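Local structure of putative oxidoreductase molybdopterin-binding subunit (Sulfolobus tokodaii, 4ZOH) at residues Val591-Ala603 and Pro662-Gly674. The protein probably acts as the molybdenum-bearing catalytic subunit of an oxidoreductase of the xanthine dehydrogenase and aldehyde oxidase family, binding the pterin cytosine dinucleotide cofactor. Numbering follows the deposited sequence.
Sequences VDDVGTVINPLLA and PHPTGSKGIGEAG. With MCN (pterin cytosine dinucleotide), chain D.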
ATOM      1  N   VAL A 591      41.273  -9.748 -15.591  1.00 29.03           N
ATOM      2  CA  VAL A 591      41.659 -10.891 -14.758  1.00 26.31           C
ATOM      3  C   VAL A 591      41.613 -10.441 -13.321  1.00 24.68           C
ATOM      4  O   VAL A 591      42.429  -9.617 -12.952  1.00 27.40           O
ATOM      5  CB  VAL A 591      43.065 -11.443 -15.157  1.00 25.89           C
ATOM      6  CG1 VAL A 591      43.423 -12.605 -14.224  1.00 25.87           C
ATOM      7  CG2 VAL A 591      43.034 -11.941 -16.602  1.00 25.99           C
ATOM      8  N   ASP A 592      40.738 -11.005 -12.491  1.00 25.86           N
ATOM      9  CA  ASP A 592      40.568 -10.517 -11.109  1.00 25.30           C
ATOM     10  C   ASP A 592      40.854 -11.567 -10.052  1.00 25.60           C
ATOM     11  O   ASP A 592      40.587 -12.773 -10.227  1.00 26.83           O
ATOM     12  CB  ASP A 592      39.121 -10.026 -10.893  1.00 26.16           C
ATOM     13  CG  ASP A 592      38.756  -8.787 -11.741  1.00 26.64           C
ATOM     14  OD1 ASP A 592      39.603  -7.934 -12.044  1.00 28.32           O
ATOM     15  OD2 ASP A 592      37.566  -8.679 -12.157  1.00 27.76           O
ATOM     16  N   ASP A 593      41.337 -11.137  -8.900  1.00 22.84           N
ATOM     17  CA  ASP A 593      41.356 -12.089  -7.803  1.00 23.91           C
ATOM     18  C   ASP A 593      40.529 -11.482  -6.678  1.00 26.00           C
ATOM     19  O   ASP A 593      40.961 -10.527  -6.021  1.00 25.49           O
ATOM     20  CB  ASP A 593      42.783 -12.435  -7.352  1.00 24.88           C
ATOM     21  CG  ASP A 593      42.820 -13.421  -6.165  1.00 29.63           C
ATOM     22  OD1 ASP A 593      41.743 -13.748  -5.585  1.00 29.78           O
ATOM     23  OD2 ASP A 593      43.927 -13.876  -5.760  1.00 30.14           O
ATOM     24  N   VAL A 594      39.345 -12.045  -6.476  1.00 24.97           N
ATOM     25  CA  VAL A 594      38.407 -11.525  -5.479  1.00 23.14           C
ATOM     26  C   VAL A 594      38.138 -12.516  -4.384  1.00 23.65           C
ATOM     27  O   VAL A 594      37.061 -12.493  -3.725  1.00 21.23           O
ATOM     28  CB  VAL A 594      37.079 -10.963  -6.109  1.00 21.68           C
ATOM     29  CG1 VAL A 594      37.350  -9.654  -6.839  1.00 19.62           C
ATOM     30  CG2 VAL A 594      36.372 -11.993  -7.016  1.00 21.45           C
ATOM     31  N   GLY A 595      39.138 -13.364  -4.120  1.00 22.62           N
ATOM     32  CA  GLY A 595      38.959 -14.404  -3.106  1.00 23.97           C
ATOM     33  C   GLY A 595      37.988 -15.472  -3.608  1.00 28.16           C
ATOM     34  O   GLY A 595      37.755 -15.579  -4.836  1.00 26.58           O
ATOM     35  N   THR A 596      37.431 -16.277  -2.683  1.00 27.60           N
ATOM     36  CA  THR A 596      36.314 -17.179  -3.035  1.00 27.24           C
ATOM     37  C   THR A 596      35.225 -16.454  -3.844  1.00 30.13           C
ATOM     38  O   THR A 596      34.734 -15.395  -3.395  1.00 26.35           O
ATOM     39  CB  THR A 596      35.718 -17.807  -1.791  1.00 26.45           C
ATOM     40  OG1 THR A 596      36.795 -18.153  -0.920  1.00 30.16           O
ATOM     41  CG2 THR A 596      34.843 -19.084  -2.130  1.00 24.63           C
ATOM     42  N   VAL A 597      34.895 -16.986  -5.035  1.00 28.54           N
ATOM     43  CA  VAL A 597      33.798 -16.463  -5.822  1.00 27.30           C
ATOM     44  C   VAL A 597      32.544 -17.236  -5.430  1.00 27.55           C
ATOM     45  O   VAL A 597      32.445 -18.452  -5.631  1.00 29.63           O
ATOM     46  CB  VAL A 597      34.078 -16.473  -7.334  1.00 31.26           C
ATOM     47  CG1 VAL A 597      32.902 -15.884  -8.117  1.00 30.51           C
ATOM     48  CG2 VAL A 597      35.327 -15.656  -7.655  1.00 27.17           C
ATOM     49  N   ILE A 598      31.580 -16.542  -4.816  1.00 26.62           N
ATOM     50  CA  ILE A 598      30.312 -17.183  -4.370  1.00 22.65           C
ATOM     51  C   ILE A 598      29.435 -17.565  -5.575  1.00 23.87           C
ATOM     52  O   ILE A 598      28.746 -18.647  -5.614  1.00 26.27           O
ATOM     53  CB  ILE A 598      29.555 -16.270  -3.365  1.00 23.79           C
ATOM     54  CG1 ILE A 598      30.499 -15.765  -2.244  1.00 22.85           C
ATOM     55  CG2 ILE A 598      28.342 -16.969  -2.825  1.00 21.20           C
ATOM     56  CD1 ILE A 598      31.053 -16.856  -1.318  1.00 29.21           C
ATOM     57  N   ASN A 599      29.472 -16.725  -6.579  1.00 20.86           N
ATOM     58  CA  ASN A 599      28.591 -16.888  -7.727  1.00 23.06           C
ATOM     59  C   ASN A 599      29.254 -16.215  -8.932  1.00 24.09           C
ATOM     60  O   ASN A 599      29.184 -14.967  -9.095  1.00 25.58           O
ATOM     61  CB  ASN A 599      27.152 -16.382  -7.474  1.00 23.15           C
ATOM     62  CG  ASN A 599      26.188 -16.711  -8.648  1.00 22.93           C
ATOM     63  OD1 ASN A 599      26.545 -16.625  -9.820  1.00 22.85           O
ATOM     64  ND2 ASN A 599      24.956 -17.033  -8.315  1.00 24.13           N
ATOM     65  N   PRO A 600      29.907 -17.042  -9.794  1.00 25.56           N
ATOM     66  CA  PRO A 600      30.649 -16.504 -10.974  1.00 24.66           C
ATOM     67  C   PRO A 600      29.776 -15.788 -11.951  1.00 22.57           C
ATOM     68  O   PRO A 600      30.250 -14.861 -12.604  1.00 25.51           O
ATOM     69  CB  PRO A 600      31.296 -17.765 -11.636  1.00 25.61           C
ATOM     70  CG  PRO A 600      31.290 -18.802 -10.555  1.00 30.50           C
ATOM     71  CD  PRO A 600      30.255 -18.449  -9.497  1.00 25.83           C
ATOM     72  N   LEU A 601      28.508 -16.193 -12.093  1.00 22.70           N
ATOM     73  CA  LEU A 601      27.638 -15.474 -13.028  1.00 24.10           C
ATOM     74  C   LEU A 601      27.416 -13.975 -12.600  1.00 23.28           C
ATOM     75  O   LEU A 601      27.513 -13.059 -13.392  1.00 27.60           O
ATOM     76  CB  LEU A 601      26.284 -16.211 -13.141  1.00 25.16           C
ATOM     77  CG  LEU A 601      25.232 -15.641 -14.076  1.00 25.17           C
ATOM     78  CD1 LEU A 601      25.659 -15.752 -15.558  1.00 30.95           C
ATOM     79  CD2 LEU A 601      23.905 -16.361 -13.818  1.00 23.51           C
ATOM     80  N   LEU A 602      27.126 -13.787 -11.328  1.00 26.25           N
ATOM     81  CA  LEU A 602      26.791 -12.482 -10.666  1.00 25.49           C
ATOM     82  C   LEU A 602      28.062 -11.691 -10.487  1.00 25.59           C
ATOM     83  O   LEU A 602      28.077 -10.496 -10.778  1.00 25.51           O
ATOM     84  CB  LEU A 602      26.140 -12.789  -9.296  1.00 23.39           C
ATOM     85  CG  LEU A 602      24.611 -12.791  -9.465  1.00 26.18           C
ATOM     86  CD1 LEU A 602      24.139 -13.694 -10.605  1.00 24.05           C
ATOM     87  CD2 LEU A 602      24.064 -13.223  -8.124  1.00 26.58           C
ATOM     88  N   ALA A 603      29.168 -12.391 -10.147  1.00 24.17           N
ATOM     89  CA  ALA A 603      30.454 -11.695 -10.047  1.00 23.63           C
ATOM     90  C   ALA A 603      30.882 -11.099 -11.367  1.00 22.93           C
ATOM     91  O   ALA A 603      31.209  -9.912 -11.461  1.00 25.52           O
ATOM     92  CB  ALA A 603      31.518 -12.574  -9.411  1.00 24.51           C
ATOM     93  N   PRO A 662      40.081 -12.922   5.170  1.00 31.27           N
ATOM     94  CA  PRO A 662      39.992 -13.716   6.441  1.00 31.23           C
ATOM     95  C   PRO A 662      38.545 -14.059   6.883  1.00 34.01           C
ATOM     96  O   PRO A 662      38.353 -14.754   7.879  1.00 32.78           O
ATOM     97  CB  PRO A 662      40.682 -12.828   7.492  1.00 31.64           C
ATOM     98  CG  PRO A 662      40.764 -11.444   6.869  1.00 34.73           C
ATOM     99  CD  PRO A 662      40.640 -11.567   5.369  1.00 33.34           C
ATOM    100  N   HIS A 663      37.538 -13.585   6.155  1.00 28.49           N
ATOM    101  CA  HIS A 663      36.138 -13.760   6.597  1.00 29.81           C
ATOM    102  C   HIS A 663      35.634 -15.184   6.332  1.00 30.43           C
ATOM    103  O   HIS A 663      36.147 -15.877   5.435  1.00 29.13           O
ATOM    104  CB  HIS A 663      35.253 -12.713   5.874  1.00 28.23           C
ATOM    105  CG  HIS A 663      35.726 -11.298   6.092  1.00 26.85           C
ATOM    106  ND1 HIS A 663      35.652 -10.658   7.322  1.00 28.28           N
ATOM    107  CD2 HIS A 663      36.331 -10.427   5.253  1.00 23.19           C
ATOM    108  CE1 HIS A 663      36.132  -9.425   7.205  1.00 25.15           C
ATOM    109  NE2 HIS A 663      36.575  -9.272   5.965  1.00 29.13           N
ATOM    110  N   PRO A 664      34.611 -15.617   7.082  1.00 27.72           N
ATOM    111  CA  PRO A 664      34.094 -16.979   6.914  1.00 30.75           C
ATOM    112  C   PRO A 664      33.651 -17.314   5.478  1.00 31.62           C
ATOM    113  O   PRO A 664      33.561 -18.477   5.142  1.00 34.16           O
ATOM    114  CB  PRO A 664      32.873 -17.049   7.874  1.00 30.44           C
ATOM    115  CG  PRO A 664      33.140 -15.996   8.892  1.00 30.62           C
ATOM    116  CD  PRO A 664      34.025 -14.930   8.243  1.00 28.20           C
ATOM    117  N   THR A 665      33.392 -16.330   4.635  1.00 30.40           N
ATOM    118  CA  THR A 665      33.029 -16.643   3.256  1.00 30.25           C
ATOM    119  C   THR A 665      34.298 -16.853   2.412  1.00 31.09           C
ATOM    120  O   THR A 665      34.197 -17.438   1.344  1.00 28.66           O
ATOM    121  CB  THR A 665      32.175 -15.535   2.599  1.00 28.46           C
ATOM    122  OG1 THR A 665      32.939 -14.319   2.600  1.00 27.70           O
ATOM    123  CG2 THR A 665      30.882 -15.342   3.389  1.00 29.78           C
ATOM    124  N   GLY A 666      35.456 -16.345   2.878  1.00 29.66           N
ATOM    125  CA  GLY A 666      36.694 -16.261   2.044  1.00 29.52           C
ATOM    126  C   GLY A 666      36.695 -15.251   0.896  1.00 29.14           C
ATOM    127  O   GLY A 666      37.718 -15.064   0.181  1.00 24.92           O
ATOM    128  N   SER A 667      35.563 -14.561   0.713  1.00 27.76           N
ATOM    129  CA  SER A 667      35.356 -13.670  -0.438  1.00 23.18           C
ATOM    130  C   SER A 667      35.843 -12.226  -0.200  1.00 23.81           C
ATOM    131  O   SER A 667      35.868 -11.755   0.921  1.00 24.23           O
ATOM    132  CB  SER A 667      33.834 -13.618  -0.730  1.00 26.78           C
ATOM    133  OG  SER A 667      33.136 -12.904   0.303  1.00 22.17           O
ATOM    134  N   LYS A 668      36.182 -11.520  -1.268  1.00 22.56           N
ATOM    135  CA  LYS A 668      36.453 -10.110  -1.252  1.00 25.64           C
ATOM    136  C   LYS A 668      35.433  -9.496  -2.211  1.00 27.48           C
ATOM    137  O   LYS A 668      34.863 -10.220  -3.062  1.00 25.46           O
ATOM    138  CB  LYS A 668      37.899  -9.803  -1.766  1.00 21.61           C
ATOM    139  CG  LYS A 668      38.936 -10.719  -1.090  1.00 22.01           C
ATOM    140  CD  LYS A 668      40.391 -10.329  -1.405  1.00 22.59           C
ATOM    141  CE  LYS A 668      41.416 -11.204  -0.643  1.00 22.14           C
ATOM    142  NZ  LYS A 668      42.760 -10.538  -0.865  1.00 23.03           N
ATOM    143  N   GLY A 669      35.267  -8.165  -2.131  1.00 22.36           N
ATOM    144  CA  GLY A 669      34.333  -7.489  -2.980  1.00 23.11           C
ATOM    145  C   GLY A 669      34.768  -7.234  -4.389  1.00 25.83           C
ATOM    146  O   GLY A 669      35.948  -6.877  -4.660  1.00 26.66           O
ATOM    147  N   ILE A 670      33.804  -7.338  -5.301  1.00 22.17           N
ATOM    148  CA  ILE A 670      34.023  -6.996  -6.686  1.00 20.39           C
ATOM    149  C   ILE A 670      33.071  -5.891  -7.178  1.00 19.25           C
ATOM    150  O   ILE A 670      33.184  -5.396  -8.344  1.00 18.68           O
ATOM    151  CB  ILE A 670      33.786  -8.285  -7.569  1.00 22.45           C
ATOM    152  CG1 ILE A 670      34.419  -8.097  -8.977  1.00 18.07           C
ATOM    153  CG2 ILE A 670      32.256  -8.565  -7.712  1.00 19.04           C
ATOM    154  CD1 ILE A 670      34.635  -9.368  -9.804  1.00 20.15           C
ATOM    155  N   GLY A 671      32.106  -5.476  -6.338  1.00 21.47           N
ATOM    156  CA  GLY A 671      31.084  -4.476  -6.840  1.00 19.40           C
ATOM    157  C   GLY A 671      31.704  -3.284  -7.511  1.00 19.71           C
ATOM    158  O   GLY A 671      31.132  -2.723  -8.485  1.00 23.03           O
ATOM    159  N   GLU A 672      32.882  -2.888  -7.014  1.00 20.70           N
ATOM    160  CA  GLU A 672      33.534  -1.652  -7.510  1.00 23.74           C
ATOM    161  C   GLU A 672      34.749  -1.767  -8.435  1.00 21.62           C
ATOM    162  O   GLU A 672      35.016  -0.838  -9.150  1.00 22.25           O
ATOM    163  CB  GLU A 672      33.797  -0.642  -6.327  1.00 26.10           C
ATOM    164  CG  GLU A 672      32.485  -0.190  -5.691  1.00 23.74           C
ATOM    165  CD  GLU A 672      32.640   0.494  -4.321  1.00 23.82           C
ATOM    166  OE1 GLU A 672      32.972  -0.182  -3.330  1.00 22.42           O
ATOM    167  OE2 GLU A 672      32.490   1.740  -4.263  1.00 26.30           O
ATOM    168  N   ALA A 673      35.442  -2.921  -8.375  1.00 22.59           N
ATOM    169  CA  ALA A 673      36.695  -3.297  -9.112  1.00 20.05           C
ATOM    170  C   ALA A 673      36.682  -2.974 -10.610  1.00 20.86           C
ATOM    171  O   ALA A 673      37.591  -2.293 -11.139  1.00 22.28           O
ATOM    172  CB  ALA A 673      36.967  -4.794  -8.837  1.00 17.29           C
ATOM    173  N   GLY A 674      35.599  -3.346 -11.296  1.00 20.79           N
ATOM    174  CA  GLY A 674      35.455  -3.005 -12.730  1.00 19.06           C
ATOM    175  C   GLY A 674      35.573  -1.551 -13.036  1.00 21.06           C
ATOM    176  O   GLY A 674      36.195  -1.157 -14.085  1.00 20.25           O
TER
HETATM  177  N1  MCN D 801      30.287 -11.762  -5.690  1.00 26.58           N
HETATM  178  C2  MCN D 801      30.661 -13.093  -5.609  1.00 27.83           C
HETATM  179  N3  MCN D 801      31.888 -13.463  -5.126  1.00 26.87           N
HETATM  180  C4  MCN D 801      32.765 -12.462  -4.723  1.00 26.25           C
HETATM  181  C5  MCN D 801      32.404 -11.118  -4.800  1.00 26.33           C
HETATM  182  C6  MCN D 801      31.139 -10.757  -5.266  1.00 24.07           C
HETATM  183  O2  MCN D 801      29.918 -14.018  -5.954  1.00 27.20           O
HETATM  184  N4  MCN D 801      33.939 -12.835  -4.261  1.00 23.47           N
HETATM  185  C1' MCN D 801      28.945 -11.466  -6.196  1.00 26.05           C
HETATM  186  C2D MCN D 801      27.965 -11.373  -5.024  1.00 27.48           C
HETATM  187  O2' MCN D 801      27.319 -12.580  -4.755  1.00 34.26           O
HETATM  188  C3' MCN D 801      26.923 -10.421  -5.546  1.00 26.77           C
HETATM  189  C4D MCN D 801      27.810  -9.405  -6.135  1.00 27.36           C
HETATM  190  O4D MCN D 801      28.900 -10.189  -6.788  1.00 26.77           O
HETATM  191  O3' MCN D 801      26.110 -10.972  -6.524  1.00 26.35           O
HETATM  192  C5' MCN D 801      28.126  -8.749  -4.804  1.00 28.96           C
HETATM  193  O5' MCN D 801      29.152  -7.941  -4.892  1.00 29.72           O
HETATM  194  PA  MCN D 801      29.906  -7.321  -3.593  1.00 25.88           P
HETATM  195  O1A MCN D 801      29.675  -7.905  -2.288  1.00 26.43           O
HETATM  196  O2A MCN D 801      31.282  -7.257  -4.193  1.00 24.53           O
HETATM  197  O3A MCN D 801      29.276  -5.767  -3.777  1.00 25.71           O
HETATM  198  PB  MCN D 801      27.852  -5.353  -3.140  1.00 22.58           P
HETATM  199  O1B MCN D 801      28.112  -4.880  -1.718  1.00 23.31           O
HETATM  200  O2B MCN D 801      26.775  -6.337  -3.279  1.00 19.76           O
HETATM  201  O3B MCN D 801      27.518  -4.189  -4.074  1.00 20.82           O
HETATM  202  C10 MCN D 801      27.912  -2.811  -3.826  1.00 19.76           C
HETATM  203  C9' MCN D 801      28.550  -2.211  -5.055  1.00 20.12           C
HETATM  204  C8' MCN D 801      28.721  -0.789  -4.962  1.00 22.27           C
HETATM  205  S8' MCN D 801      29.588  -0.093  -3.600  1.00 25.50           S
HETATM  206  C7' MCN D 801      28.341   0.059  -5.958  1.00 22.72           C
HETATM  207  S7' MCN D 801      28.673   1.812  -5.930  1.00 24.97           S
HETATM  208  C6' MCN D 801      27.753  -0.416  -7.195  1.00 23.76           C
HETATM  209  C7  MCN D 801      28.044  -1.943  -7.382  1.00 24.09           C
HETATM  210  O9' MCN D 801      27.724  -2.572  -6.157  1.00 22.33           O
HETATM  211  N5' MCN D 801      26.333  -0.093  -7.322  1.00 22.48           N
HETATM  212  C4A MCN D 801      25.421  -0.880  -8.054  1.00 25.33           C
HETATM  213  N8' MCN D 801      27.174  -2.504  -8.460  1.00 23.55           N
HETATM  214  C4B MCN D 801      25.889  -2.088  -8.647  1.00 25.90           C
HETATM  215  N1' MCN D 801      25.099  -2.863  -9.394  1.00 24.57           N
HETATM  216  C2' MCN D 801      23.821  -2.524  -9.551  1.00 23.89           C
HETATM  217  N2' MCN D 801      23.063  -3.320 -10.276  1.00 23.95           N
HETATM  218  N3' MCN D 801      23.262  -1.327  -8.996  1.00 22.66           N
HETATM  219  C4' MCN D 801      24.081  -0.459  -8.237  1.00 26.60           C
HETATM  220  O4' MCN D 801      23.601   0.608  -7.754  1.00 24.48           O
HETATM  221  O   HOH W   1      42.491 -11.763  -3.620  1.00 42.57           O
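Val594 and Lys668 meet through their backbones: Lys668 N donates to Val594 O at 2.8 Å, from above the carbonyl plane. Two residues along, Thr596 N reaches Gly666 O at 3.1 Å, again well out of the carbonyl plane, and the pair of bonds makes a single beta bridge between Gly595 and Ser667. Beside it the Val594 side chain lies obliquely over Ile670, CG1 to Ile670 CB 3.9 Å. Ile670 CG1 stands anti to the backbone N (chi1 -163°), carrying CD1 between Asp592 OD2 and Ala603 O, while CG2 is left to touch the cytosine at MCN C6, 3.5 Å away. Ser667 CB lies against Thr596 O, 3.3 Å away.

Together these loops line much of the cytosine end of the pocket for the pterin cytosine dinucleotide, and they meet the polar edge of the base with backbone atoms, a pattern consistent with recognition of cytosine. The exocyclic amine N4 gives a 2.8 Å bond to Thr596 O, another to Lys668 O and a weak one to Val594 O; Ile598 N donates to ring N3, and Asn599 N to O2. Further along the cofactor, phosphate oxygen O2A takes both Ile670 N and Gly671 N.

Behind this shell, Asp593 turns OD1 back onto Gly595 N (3.0 Å, 163° at the hydrogen) in an Asx turn at the end of strand 583-593. The Lys668 chain runs extended away from the cofactor to a salt bridge with Asp381 and a bond to Thr566 O, and a water links its NZ to Asp593 O. Asn599 N-caps helix 600-619 through OD1 to Leu602 N. Asp592, buried next to Ile670, has its carboxylate held by His571 and Trp653, while Ser667 OG is shared between Thr665 OG1 and Thr488.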